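PDB 1LFP: probable transcriptional regulatory protein aq_1575 from Aquifex aeolicus, which probably binds DNA and takes part in regulating transcription. Local coordinates for residues 83-88 against 101-106; 140-145 against 190-195; 90-95 against 216-221; 23-28 against 59-64. All coordinates share one frame; numbering follows the deposited sequence.

The four contacts differ in chemistry as they differ in place. Contacts 1 and 3 share strand 83-91 and reach the same mixed sheet, with centres about 21 Å apart. Contact 1 is partly buried and rests on four backbone hydrogen bonds. Contact 3 is buried and has no hydrogen bond across it, only apolar side chains of a turn against a helix. Contact 2 is partly buried, joins a strand of the antiparallel sheet to the loop before another, and mixes one backbone bond with valine and proline packing. Its centre lies about 29 Å from that of contact 1. Contact 4 is a surface contact between a helix and the link between two others, made by a phenylalanine ring under a selenomethionine.

Contact 1: 83-88 against 101-106; sequences EEVIYE and ATTDNR
The two strands of a beta hairpin, 83-91 and 95-103, pair here near their open end. Glu83 and Thr103 form an antiparallel hydrogen-bonded pair: Glu83 N gives to Thr103 O, and Thr103 N returns a bond to Glu83 O, both 3.0 Å. Val85 and Ala101 form the next such pair. Val85 N gives to Ala101 O, and Ala101 N to Val85 O, both 2.9 Å. Between them, Glu84 and Thr102 are a non-hydrogen-bonded pair on the face opposite Val85 and Ala101, their side chains running alongside one another in the same direction. Glu84 OE1 forms a salt bridge with Arg48. Val85 CG1 touches Ala101 CB at 3.6 Å. Ala101 CB in turn lies at the edge of the Tyr87 ring, 3.9 Å from Tyr87 CE2, and Val85 CG2 lies over one face of that ring, toward its rim. Thr103 sets OG1 anti to its backbone N (chi1 -180°), where it accepts from Asn105 N at 3.1 Å and also hydrogen-bonds to Thr109 OG1. Thr103 CG2 lies 3.9 Å from Val85 CG1. A valine in place of Thr103 would probably leave Asn105 N and Thr109 OG1 without this partner. Such a hairpin strand ends in an ST turn leading into helix 106-119.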
loop_
_atom_site.group_PDB
_atom_site.type_symbol
_atom_site.label_atom_id
_atom_site.label_comp_id
_atom_site.label_asym_id
_atom_site.label_seq_id
_atom_site.Cartn_x
_atom_site.Cartn_y
_atom_site.Cartn_z
ATOM N N GLU A 83 -6.319 -5.193 14.000
ATOM C CA GLU A 83 -4.918 -5.624 13.961
ATOM C C GLU A 83 -4.490 -5.823 12.503
ATOM O O GLU A 83 -5.337 -6.017 11.633
ATOM C CB GLU A 83 -4.711 -6.944 14.704
ATOM C CG GLU A 83 -3.319 -7.117 15.348
ATOM C CD GLU A 83 -2.145 -6.651 14.475
ATOM O OE1 GLU A 83 -1.857 -5.427 14.437
ATOM O OE2 GLU A 83 -1.512 -7.516 13.824
ATOM N N GLU A 84 -3.186 -5.773 12.267
ATOM C CA GLU A 84 -2.608 -5.963 10.921
ATOM C C GLU A 84 -2.295 -7.435 10.718
ATOM O O GLU A 84 -1.676 -8.054 11.582
ATOM C CB GLU A 84 -1.321 -5.157 10.745
ATOM C CG GLU A 84 -1.439 -3.671 11.013
ATOM C CD GLU A 84 -0.203 -2.886 10.608
ATOM O OE1 GLU A 84 -0.257 -2.191 9.573
ATOM O OE2 GLU A 84 0.831 -2.949 11.314
ATOM N N VAL A 85 -2.737 -8.000 9.599
ATOM C CA VAL A 85 -2.478 -9.406 9.308
ATOM C C VAL A 85 -1.866 -9.456 7.911
ATOM O O VAL A 85 -2.228 -8.662 7.068
ATOM C CB VAL A 85 -3.789 -10.247 9.351
ATOM C CG1 VAL A 85 -4.855 -9.614 8.505
ATOM C CG2 VAL A 85 -3.530 -11.671 8.871
ATOM N N ILE A 86 -0.921 -10.359 7.708
ATOM C CA ILE A 86 -0.305 -10.503 6.407
ATOM C C ILE A 86 -0.740 -11.802 5.813
ATOM O O ILE A 86 -0.554 -12.864 6.418
ATOM C CB ILE A 86 1.218 -10.487 6.515
ATOM C CG1 ILE A 86 1.632 -9.146 7.114
ATOM C CG2 ILE A 86 1.844 -10.735 5.145
ATOM C CD1 ILE A 86 0.937 -8.015 6.433
ATOM N N TYR A 87 -1.353 -11.743 4.632
ATOM C CA TYR A 87 -1.761 -12.962 3.961
ATOM C C TYR A 87 -0.772 -13.216 2.846
ATOM O O TYR A 87 -0.152 -12.283 2.326
ATOM C CB TYR A 87 -3.171 -12.845 3.379
ATOM C CG TYR A 87 -4.213 -12.773 4.446
ATOM C CD1 TYR A 87 -4.623 -13.922 5.138
ATOM C CD2 TYR A 87 -4.761 -11.555 4.803
ATOM C CE1 TYR A 87 -5.548 -13.830 6.150
ATOM C CE2 TYR A 87 -5.689 -11.450 5.819
ATOM C CZ TYR A 87 -6.076 -12.593 6.489
ATOM O OH TYR A 87 -6.991 -12.431 7.513
ATOM N N GLU A 88 -0.570 -14.487 2.546
ATOM C CA GLU A 88 0.402 -14.868 1.522
ATOM C C GLU A 88 -0.218 -15.978 0.673
ATOM O O GLU A 88 -0.826 -16.901 1.208
ATOM C CB GLU A 88 1.662 -15.420 2.212
ATOM C CG GLU A 88 2.403 -14.384 3.008
ATOM C CD GLU A 88 3.602 -14.954 3.762
ATOM O OE1 GLU A 88 4.477 -15.626 3.156
ATOM O OE2 GLU A 88 3.684 -14.710 4.984
ATOM N N ALA A 101 -3.491 -6.594 5.468
ATOM C CA ALA A 101 -4.848 -6.265 5.858
ATOM C C ALA A 101 -4.898 -5.725 7.287
ATOM O O ALA A 101 -3.980 -5.937 8.074
ATOM C CB ALA A 101 -5.717 -7.503 5.721
ATOM N N THR A 102 -5.942 -4.947 7.585
ATOM C CA THR A 102 -6.140 -4.396 8.933
ATOM C C THR A 102 -7.594 -4.742 9.156
ATOM O O THR A 102 -8.474 -4.159 8.512
ATOM C CB THR A 102 -5.926 -2.859 8.991
ATOM O OG1 THR A 102 -4.576 -2.534 8.623
ATOM C CG2 THR A 102 -6.179 -2.350 10.418
ATOM N N THR A 103 -7.849 -5.685 10.065
ATOM C CA THR A 103 -9.189 -6.197 10.285
ATOM C C THR A 103 -9.526 -6.378 11.754
ATOM O O THR A 103 -8.633 -6.499 12.599
ATOM C CB THR A 103 -9.378 -7.562 9.515
ATOM O OG1 THR A 103 -10.699 -8.074 9.719
ATOM C CG2 THR A 103 -8.360 -8.604 9.981
ATOM N N ASP A 104 -10.819 -6.370 12.054
ATOM C CA ASP A 104 -11.275 -6.548 13.430
ATOM C C ASP A 104 -11.819 -7.958 13.617
ATOM O O ASP A 104 -12.358 -8.288 14.672
ATOM C CB ASP A 104 -12.379 -5.538 13.772
ATOM C CG ASP A 104 -13.694 -5.842 13.065
ATOM O OD1 ASP A 104 -14.755 -5.375 13.540
ATOM O OD2 ASP A 104 -13.675 -6.544 12.031
ATOM N N ASN A 105 -11.692 -8.782 12.577
ATOM C CA ASN A 105 -12.163 -10.156 12.616
ATOM C C ASN A 105 -11.367 -10.990 11.614
ATOM O O ASN A 105 -11.809 -11.229 10.492
ATOM C CB ASN A 105 -13.648 -10.213 12.258
ATOM C CG ASN A 105 -14.286 -11.521 12.645
ATOM O OD1 ASN A 105 -13.776 -12.603 12.338
ATOM N ND2 ASN A 105 -15.412 -11.431 13.331
ATOM N N ARG A 106 -10.180 -11.413 12.024
ATOM C CA ARG A 106 -9.301 -12.222 11.191
ATOM C C ARG A 106 -9.937 -13.404 10.460
ATOM O O ARG A 106 -9.686 -13.610 9.272
ATOM C CB ARG A 106 -8.132 -12.730 12.041
ATOM C CG ARG A 106 -6.913 -11.834 12.013
ATOM C CD ARG A 106 -5.938 -12.184 13.126
ATOM N NE ARG A 106 -6.270 -11.494 14.367
ATOM C CZ ARG A 106 -6.150 -10.181 14.552
ATOM N NH1 ARG A 106 -5.696 -9.406 13.579
ATOM N NH2 ARG A 106 -6.511 -9.639 15.709
#

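Contact 2: 140-145 against 190-195; sequences IEVPAK and LGVPIE
Val142 and Val192 meet with their side chains crossed at about a right angle, Val142 CG2 resting 3.5 Å from Val192 CG1. Both methyls stand anti to their own backbone N (Val192 chi1 -173°), which aims them at each other. Leu152 of helix 149-159 touches both valines. Next to them, Pro143 and Pro193 set their rings obliquely, and the CG atoms meet at 3.7 Å. Pro143 CD also lies 3.9 Å from Glu195 CB, where the two side chains pass in opposite senses. An alanine in place of Pro143 would remove CG and CD and would probably leave a gap beside the Pro193 ring and Glu195 CB. On the other side of Val142 in the sequence, Ile140 CG2 touches Ile194 CD1 at 3.8 Å, again obliquely.

The one hydrogen bond between the segments runs from Glu195 N to Glu141 O, 2.7 Å. The side chains of the same two residues bring like charges close: Glu141 OE1 is 3.3 Å from Glu195 OE2, and the carboxylate planes are turned 77° apart. Tyr139 OH bonds to Glu141 OE2. The proximity could raise the proton affinity of one carboxylate. Pro193 O is buried against Val142 CG2 at 3.3 Å and has no hydrogen-bonding partner.

Gly191 closes helix 180-188 in a Schellman motif. The chain then passes across the end of strand 134-143 as it enters edge strand 196-203 of the antiparallel sheet.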
loop_
_atom_site.group_PDB
_atom_site.type_symbol
_atom_site.label_atom_id
_atom_site.label_comp_id
_atom_site.label_asym_id
_atom_site.label_seq_id
_atom_site.Cartn_x
_atom_site.Cartn_y
_atom_site.Cartn_z
ATOM N N ILE A 140 7.705 5.424 -0.926
ATOM C CA ILE A 140 7.297 6.816 -1.049
ATOM C C ILE A 140 6.779 7.096 -2.433
ATOM O O ILE A 140 7.417 6.708 -3.418
ATOM C CB ILE A 140 8.502 7.749 -0.761
ATOM C CG1 ILE A 140 8.890 7.606 0.721
ATOM C CG2 ILE A 140 8.133 9.216 -1.133
ATOM C CD1 ILE A 140 10.277 8.212 1.105
ATOM N N GLU A 141 5.629 7.764 -2.520
ATOM C CA GLU A 141 5.042 8.107 -3.809
ATOM C C GLU A 141 5.116 9.612 -3.972
ATOM O O GLU A 141 4.867 10.336 -3.025
ATOM C CB GLU A 141 3.572 7.659 -3.895
ATOM C CG GLU A 141 3.401 6.306 -4.588
ATOM C CD GLU A 141 1.983 5.755 -4.532
ATOM O OE1 GLU A 141 1.013 6.554 -4.640
ATOM O OE2 GLU A 141 1.847 4.510 -4.391
ATOM N N VAL A 142 5.477 10.056 -5.169
ATOM C CA VAL A 142 5.576 11.493 -5.471
ATOM C C VAL A 142 4.895 11.727 -6.805
ATOM O O VAL A 142 5.148 11.036 -7.796
ATOM C CB VAL A 142 7.066 11.963 -5.524
ATOM C CG1 VAL A 142 7.873 11.001 -6.296
ATOM C CG2 VAL A 142 7.189 13.357 -6.147
ATOM N N PRO A 143 4.007 12.713 -6.850
ATOM C CA PRO A 143 3.266 13.054 -8.067
ATOM C C PRO A 143 4.116 13.461 -9.280
ATOM O O PRO A 143 4.877 14.425 -9.241
ATOM C CB PRO A 143 2.304 14.152 -7.589
ATOM C CG PRO A 143 2.916 14.689 -6.326
ATOM C CD PRO A 143 3.513 13.459 -5.686
ATOM N N ALA A 144 3.981 12.725 -10.377
ATOM C CA ALA A 144 4.763 13.024 -11.563
ATOM C C ALA A 144 4.460 14.438 -12.050
ATOM O O ALA A 144 5.374 15.245 -12.281
ATOM C CB ALA A 144 4.465 12.002 -12.663
ATOM N N LYS A 145 3.168 14.715 -12.177
ATOM C CA LYS A 145 2.648 15.996 -12.630
ATOM C C LYS A 145 3.346 17.189 -12.017
ATOM O O LYS A 145 3.578 18.193 -12.683
ATOM C CB LYS A 145 1.165 16.100 -12.284
ATOM C CG LYS A 145 0.253 15.199 -13.084
ATOM C CD LYS A 145 -1.136 15.201 -12.475
ATOM C CE LYS A 145 -2.186 14.650 -13.440
ATOM N NZ LYS A 145 -2.597 15.675 -14.445
ATOM N N LEU A 190 13.695 19.326 0.502
ATOM C CA LEU A 190 14.252 19.695 -0.800
ATOM C C LEU A 190 13.155 20.088 -1.778
ATOM O O LEU A 190 13.398 20.215 -2.976
ATOM C CB LEU A 190 15.059 18.553 -1.415
ATOM C CG LEU A 190 16.116 17.999 -0.482
ATOM C CD1 LEU A 190 16.915 16.943 -1.255
ATOM C CD2 LEU A 190 17.016 19.094 0.055
ATOM N N GLY A 191 11.933 20.249 -1.273
ATOM C CA GLY A 191 10.833 20.674 -2.131
ATOM C C GLY A 191 9.972 19.632 -2.819
ATOM O O GLY A 191 9.018 19.965 -3.526
ATOM N N VAL A 192 10.291 18.358 -2.613
ATOM C CA VAL A 192 9.545 17.273 -3.237
ATOM C C VAL A 192 8.234 16.960 -2.518
ATOM O O VAL A 192 8.244 16.696 -1.317
ATOM C CB VAL A 192 10.387 15.969 -3.256
ATOM C CG1 VAL A 192 9.643 14.882 -4.086
ATOM C CG2 VAL A 192 11.765 16.226 -3.821
ATOM N N PRO A 193 7.092 17.022 -3.229
ATOM C CA PRO A 193 5.799 16.720 -2.607
ATOM C C PRO A 193 5.652 15.208 -2.377
ATOM O O PRO A 193 6.043 14.408 -3.229
ATOM C CB PRO A 193 4.799 17.239 -3.625
ATOM C CG PRO A 193 5.494 17.019 -4.917
ATOM C CD PRO A 193 6.926 17.421 -4.634
ATOM N N ILE A 194 5.069 14.813 -1.245
ATOM C CA ILE A 194 4.914 13.395 -0.954
ATOM C C ILE A 194 3.442 13.028 -1.012
ATOM O O ILE A 194 2.643 13.635 -0.307
ATOM C CB ILE A 194 5.404 13.063 0.451
ATOM C CG1 ILE A 194 6.853 13.501 0.622
ATOM C CG2 ILE A 194 5.186 11.563 0.728
ATOM C CD1 ILE A 194 7.803 12.959 -0.430
ATOM N N GLU A 195 3.097 12.037 -1.831
ATOM C CA GLU A 195 1.710 11.611 -1.931
ATOM C C GLU A 195 1.445 10.515 -0.911
ATOM O O GLU A 195 0.396 10.499 -0.275
ATOM C CB GLU A 195 1.393 11.115 -3.333
ATOM C CG GLU A 195 -0.049 10.712 -3.519
ATOM C CD GLU A 195 -0.399 10.460 -4.972
ATOM O OE1 GLU A 195 -0.388 11.434 -5.762
ATOM O OE2 GLU A 195 -0.675 9.293 -5.326
#

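Contact 3: 90-95 against 216-221; sequences YAPGGV and QKVIKL
Pro92 is the bump of this contact, and its ring sits in a groove of helix 212-226 bounded by Lys217 CB, Val218 and Leu221 CD1. Pro92 CG sits 3.5 Å from Lys217 CB, at the root of a side chain whose extended end leads away. Pro92 CD rests on Leu221 CD1 at 3.9 Å, the two side chains lying obliquely. The same CD1 methyl of Leu221 also fits against Ala91 CB at 3.8 Å, so it touches two neighbouring residues of the turn.

Val218 meets the turn with both methyls. Its CG1 stands anti to the backbone N (chi1 178°) and approaches Ala91 CB at 4.3 Å. Val218 CG2 turns to the carbonyl of Pro92, 3.2 Å from Pro92 O, and also meets Val95 CG2 at 4.3 Å. Pro92 O is buried here with no hydrogen-bonding partner.

Gly94 and Val95 both face Ala91 in a G1 beta bulge, at the turn that joins strands 83-91 and 95-103. Ala91 N gives to Val95 O at 2.8 Å. Helix 212-226 packs on this hairpin end, with Phe238 of strand 231-239 touching both Val95 and Val218, and Val116 and Phe117 of helix 106-119 beside Leu221.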
loop_
_atom_site.group_PDB
_atom_site.type_symbol
_atom_site.label_atom_id
_atom_site.label_comp_id
_atom_site.label_asym_id
_atom_site.label_seq_id
_atom_site.Cartn_x
_atom_site.Cartn_y
_atom_site.Cartn_z
ATOM N N TYR A 90 -0.714 -17.561 -3.806
ATOM C CA TYR A 90 -0.289 -17.564 -5.198
ATOM C C TYR A 90 -1.449 -17.326 -6.142
ATOM O O TYR A 90 -2.570 -17.795 -5.908
ATOM C CB TYR A 90 0.360 -18.918 -5.530
ATOM C CG TYR A 90 1.761 -19.089 -4.999
ATOM C CD1 TYR A 90 2.872 -18.736 -5.765
ATOM C CD2 TYR A 90 1.984 -19.512 -3.683
ATOM C CE1 TYR A 90 4.158 -18.793 -5.246
ATOM C CE2 TYR A 90 3.254 -19.567 -3.156
ATOM C CZ TYR A 90 4.349 -19.211 -3.931
ATOM O OH TYR A 90 5.625 -19.304 -3.391
ATOM N N ALA A 91 -1.175 -16.565 -7.189
ATOM C CA ALA A 91 -2.157 -16.280 -8.228
ATOM C C ALA A 91 -1.768 -17.183 -9.387
ATOM O O ALA A 91 -0.707 -17.810 -9.376
ATOM C CB ALA A 91 -2.055 -14.823 -8.657
ATOM N N PRO A 92 -2.609 -17.256 -10.418
ATOM C CA PRO A 92 -2.263 -18.116 -11.552
ATOM C C PRO A 92 -0.975 -17.726 -12.261
ATOM O O PRO A 92 -0.635 -16.552 -12.347
ATOM C CB PRO A 92 -3.505 -18.029 -12.449
ATOM C CG PRO A 92 -4.258 -16.835 -11.955
ATOM C CD PRO A 92 -4.015 -16.822 -10.487
ATOM N N GLY A 93 -0.230 -18.716 -12.742
ATOM C CA GLY A 93 1.018 -18.402 -13.416
ATOM C C GLY A 93 2.178 -18.393 -12.434
ATOM O O GLY A 93 3.271 -17.936 -12.758
ATOM N N GLY A 94 1.922 -18.874 -11.222
ATOM C CA GLY A 94 2.965 -18.946 -10.206
ATOM C C GLY A 94 3.392 -17.613 -9.600
ATOM O O GLY A 94 4.497 -17.492 -9.027
ATOM N N VAL A 95 2.514 -16.627 -9.722
ATOM C CA VAL A 95 2.762 -15.279 -9.220
ATOM C C VAL A 95 2.543 -15.261 -7.704
ATOM O O VAL A 95 1.508 -15.711 -7.212
ATOM C CB VAL A 95 1.819 -14.270 -9.885
ATOM C CG1 VAL A 95 1.954 -12.886 -9.202
ATOM C CG2 VAL A 95 2.155 -14.168 -11.390
ATOM N N GLN A 216 -4.628 -11.782 -17.230
ATOM C CA GLN A 216 -5.907 -11.192 -16.872
ATOM C C GLN A 216 -6.459 -11.736 -15.578
ATOM O O GLN A 216 -7.119 -11.009 -14.835
ATOM C CB GLN A 216 -6.922 -11.422 -17.986
ATOM C CG GLN A 216 -8.084 -10.453 -17.958
ATOM C CD GLN A 216 -8.465 -9.980 -19.352
ATOM O OE1 GLN A 216 -9.317 -9.103 -19.519
ATOM N NE2 GLN A 216 -7.823 -10.559 -20.367
ATOM N N LYS A 217 -6.204 -13.014 -15.311
ATOM C CA LYS A 217 -6.699 -13.650 -14.094
ATOM C C LYS A 217 -5.935 -13.070 -12.923
ATOM O O LYS A 217 -6.525 -12.724 -11.910
ATOM C CB LYS A 217 -6.482 -15.162 -14.129
ATOM C CG LYS A 217 -7.202 -15.864 -15.273
ATOM C CD LYS A 217 -6.864 -17.343 -15.279
ATOM C CE LYS A 217 -7.682 -18.099 -16.318
ATOM N NZ LYS A 217 -7.271 -19.533 -16.363
ATOM N N VAL A 218 -4.621 -12.958 -13.082
ATOM C CA VAL A 218 -3.786 -12.377 -12.027
ATOM C C VAL A 218 -4.293 -10.991 -11.661
ATOM O O VAL A 218 -4.513 -10.702 -10.487
ATOM C CB VAL A 218 -2.340 -12.233 -12.483
ATOM C CG1 VAL A 218 -1.499 -11.580 -11.373
ATOM C CG2 VAL A 218 -1.801 -13.586 -12.865
ATOM N N ILE A 219 -4.454 -10.131 -12.668
ATOM C CA ILE A 219 -4.920 -8.764 -12.445
ATOM C C ILE A 219 -6.298 -8.692 -11.810
ATOM O O ILE A 219 -6.546 -7.846 -10.967
ATOM C CB ILE A 219 -4.919 -7.939 -13.777
ATOM C CG1 ILE A 219 -3.495 -7.815 -14.313
ATOM C CG2 ILE A 219 -5.506 -6.572 -13.548
ATOM C CD1 ILE A 219 -3.391 -7.069 -15.630
ATOM N N LYS A 220 -7.213 -9.566 -12.208
ATOM C CA LYS A 220 -8.537 -9.534 -11.607
ATOM C C LYS A 220 -8.463 -9.938 -10.139
ATOM O O LYS A 220 -9.183 -9.416 -9.285
ATOM C CB LYS A 220 -9.483 -10.470 -12.359
ATOM C CG LYS A 220 -9.988 -9.893 -13.678
ATOM C CD LYS A 220 -11.088 -10.768 -14.275
ATOM C CE LYS A 220 -11.695 -10.134 -15.518
ATOM N NZ LYS A 220 -10.646 -9.810 -16.524
ATOM N N LEU A 221 -7.589 -10.877 -9.850
ATOM C CA LEU A 221 -7.440 -11.339 -8.484
ATOM C C LEU A 221 -6.967 -10.182 -7.614
ATOM O O LEU A 221 -7.561 -9.902 -6.572
ATOM C CB LEU A 221 -6.423 -12.486 -8.443
ATOM C CG LEU A 221 -6.618 -13.518 -7.352
ATOM C CD1 LEU A 221 -5.703 -14.713 -7.630
ATOM C CD2 LEU A 221 -6.327 -12.897 -6.001
#

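Contact 4: 23-28 against 59-64; sequences KLFSKL and ANMPWE
The Phe25 ring carries selenomethionine Met61 over one face and the carbonyl of Ala59 at its edge. Met61 CG lies over the ring centre, 3.7 Å from the centroid and 12° off the normal, a CH-pi contact. Met61 CA lies over the same face, 3.6 Å from Phe25 CZ. Ala59 O comes to the rim in the ring plane, 3.4 Å from Phe25 CZ. The selenium stands obliquely to the ring, 4.3 Å from the centroid and 33° off the normal: a Met-aromatic contact. Met61 SE also touches Phe25 CB at 3.7 Å and lies 4.2 Å from Leu28 CB. Met61 CG is anti to its backbone N (chi1 -162°), which brings it over the ring.

Helix 47-58 ends just before Ala59 in a Schellman motif, with Asn60 at positive phi as the C-prime residue. Pro62 then takes the N-cap position of helix 63-74. The short link between the two helices packs against helix 21-39, in the N-terminal region of this TACO1-family protein.

Ala59 CB lies 4.0 Å from Phe25 CE2 and also touches Leu24 CD2. Gln55 and Ala56 of helix 47-58 touch Leu28 and Met61 respectively.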
loop_
_atom_site.group_PDB
_atom_site.type_symbol
_atom_site.label_atom_id
_atom_site.label_comp_id
_atom_site.label_asym_id
_atom_site.label_seq_id
_atom_site.Cartn_x
_atom_site.Cartn_y
_atom_site.Cartn_z
ATOM N N LYS A 23 -14.412 4.453 0.343
ATOM C CA LYS A 23 -13.469 3.345 0.424
ATOM C C LYS A 23 -12.080 3.800 0.824
ATOM O O LYS A 23 -11.415 3.187 1.699
ATOM C CB LYS A 23 -13.418 2.614 -0.921
ATOM C CG LYS A 23 -14.420 1.474 -1.029
ATOM C CD LYS A 23 -15.054 1.401 -2.412
ATOM C CE LYS A 23 -16.129 2.461 -2.531
ATOM N NZ LYS A 23 -16.646 2.700 -3.911
ATOM N N LEU A 24 -11.619 4.878 0.204
ATOM C CA LEU A 24 -10.302 5.416 0.522
ATOM C C LEU A 24 -10.255 5.888 1.994
ATOM O O LEU A 24 -9.321 5.570 2.750
ATOM C CB LEU A 24 -9.998 6.589 -0.390
ATOM C CG LEU A 24 -8.673 7.288 -0.121
ATOM C CD1 LEU A 24 -7.561 6.428 -0.643
ATOM C CD2 LEU A 24 -8.678 8.707 -0.727
ATOM N N PHE A 25 -11.256 6.646 2.400
ATOM C CA PHE A 25 -11.294 7.139 3.787
ATOM C C PHE A 25 -11.377 6.019 4.793
ATOM O O PHE A 25 -10.847 6.126 5.916
ATOM C CB PHE A 25 -12.474 8.080 3.982
ATOM C CG PHE A 25 -12.328 9.384 3.242
ATOM C CD1 PHE A 25 -13.368 10.311 3.226
ATOM C CD2 PHE A 25 -11.123 9.711 2.625
ATOM C CE1 PHE A 25 -13.187 11.573 2.602
ATOM C CE2 PHE A 25 -10.934 10.947 2.006
ATOM C CZ PHE A 25 -11.968 11.880 1.998
ATOM N N SER A 26 -12.072 4.959 4.418
ATOM C CA SER A 26 -12.197 3.831 5.321
ATOM C C SER A 26 -10.794 3.297 5.605
ATOM O O SER A 26 -10.452 3.007 6.750
ATOM C CB SER A 26 -13.109 2.776 4.705
ATOM O OG SER A 26 -13.139 1.621 5.529
ATOM N N LYS A 27 -9.976 3.187 4.563
ATOM C CA LYS A 27 -8.613 2.698 4.706
ATOM C C LYS A 27 -7.748 3.719 5.438
ATOM O O LYS A 27 -6.875 3.341 6.236
ATOM C CB LYS A 27 -8.053 2.338 3.317
ATOM C CG LYS A 27 -8.850 1.145 2.719
ATOM C CD LYS A 27 -8.395 0.625 1.356
ATOM C CE LYS A 27 -9.179 -0.686 1.013
ATOM N NZ LYS A 27 -8.712 -1.298 -0.249
ATOM N N LEU A 28 -7.982 5.017 5.217
ATOM C CA LEU A 28 -7.157 5.975 5.942
ATOM C C LEU A 28 -7.497 5.942 7.440
ATOM O O LEU A 28 -6.617 6.114 8.281
ATOM C CB LEU A 28 -7.337 7.375 5.378
ATOM C CG LEU A 28 -6.490 7.657 4.119
ATOM C CD1 LEU A 28 -5.047 7.861 4.518
ATOM C CD2 LEU A 28 -6.585 6.527 3.135
ATOM N N ALA A 59 -6.076 14.235 1.630
ATOM C CA ALA A 59 -7.146 13.617 0.863
ATOM C C ALA A 59 -8.502 14.255 1.134
ATOM O O ALA A 59 -9.534 13.768 0.672
ATOM C CB ALA A 59 -7.190 12.127 1.172
ATOM N N ASN A 60 -8.489 15.331 1.918
ATOM C CA ASN A 60 -9.680 16.064 2.242
ATOM C C ASN A 60 -10.620 15.296 3.157
ATOM O O ASN A 60 -11.824 15.458 3.072
ATOM C CB ASN A 60 -10.400 16.478 0.949
ATOM C CG ASN A 60 -9.689 17.617 0.222
ATOM O OD1 ASN A 60 -9.890 17.828 -0.979
ATOM N ND2 ASN A 60 -8.867 18.371 0.958
HETATM N N MSE A 61 -10.075 14.453 4.024
HETATM C CA MSE A 61 -10.947 13.723 4.958
HETATM C C MSE A 61 -11.232 14.720 6.083
HETATM O O MSE A 61 -10.326 15.410 6.583
HETATM C CB MSE A 61 -10.264 12.473 5.514
HETATM C CG MSE A 61 -11.263 11.458 6.133
HETATM SE SE MSE A 61 -10.542 9.837 6.572
HETATM C CE MSE A 61 -9.955 10.487 8.038
ATOM N N PRO A 62 -12.499 14.834 6.472
ATOM C CA PRO A 62 -12.925 15.759 7.540
ATOM C C PRO A 62 -12.044 15.583 8.764
ATOM O O PRO A 62 -11.739 14.476 9.161
ATOM C CB PRO A 62 -14.381 15.364 7.789
ATOM C CG PRO A 62 -14.846 14.882 6.396
ATOM C CD PRO A 62 -13.633 14.070 5.914
ATOM N N TRP A 63 -11.607 16.680 9.349
ATOM C CA TRP A 63 -10.741 16.548 10.503
ATOM C C TRP A 63 -11.443 15.833 11.641
ATOM O O TRP A 63 -10.802 15.215 12.469
ATOM C CB TRP A 63 -10.270 17.932 10.950
ATOM C CG TRP A 63 -9.458 18.646 9.892
ATOM C CD1 TRP A 63 -9.181 18.222 8.608
ATOM C CD2 TRP A 63 -8.816 19.910 10.046
ATOM N NE1 TRP A 63 -8.396 19.163 7.967
ATOM C CE2 TRP A 63 -8.164 20.207 8.826
ATOM C CE3 TRP A 63 -8.729 20.823 11.103
ATOM C CZ2 TRP A 63 -7.430 21.395 8.636
ATOM C CZ3 TRP A 63 -7.992 22.012 10.915
ATOM C CH2 TRP A 63 -7.358 22.278 9.688
ATOM N N GLU A 64 -12.761 15.936 11.698
ATOM C CA GLU A 64 -13.516 15.278 12.754
ATOM C C GLU A 64 -13.351 13.767 12.624
ATOM O O GLU A 64 -13.356 13.038 13.610
ATOM C CB GLU A 64 -14.975 15.678 12.639
ATOM C CG GLU A 64 -15.437 15.656 11.200
ATOM C CD GLU A 64 -15.665 17.050 10.615
ATOM O OE1 GLU A 64 -14.683 17.866 10.492
ATOM O OE2 GLU A 64 -16.856 17.298 10.280
#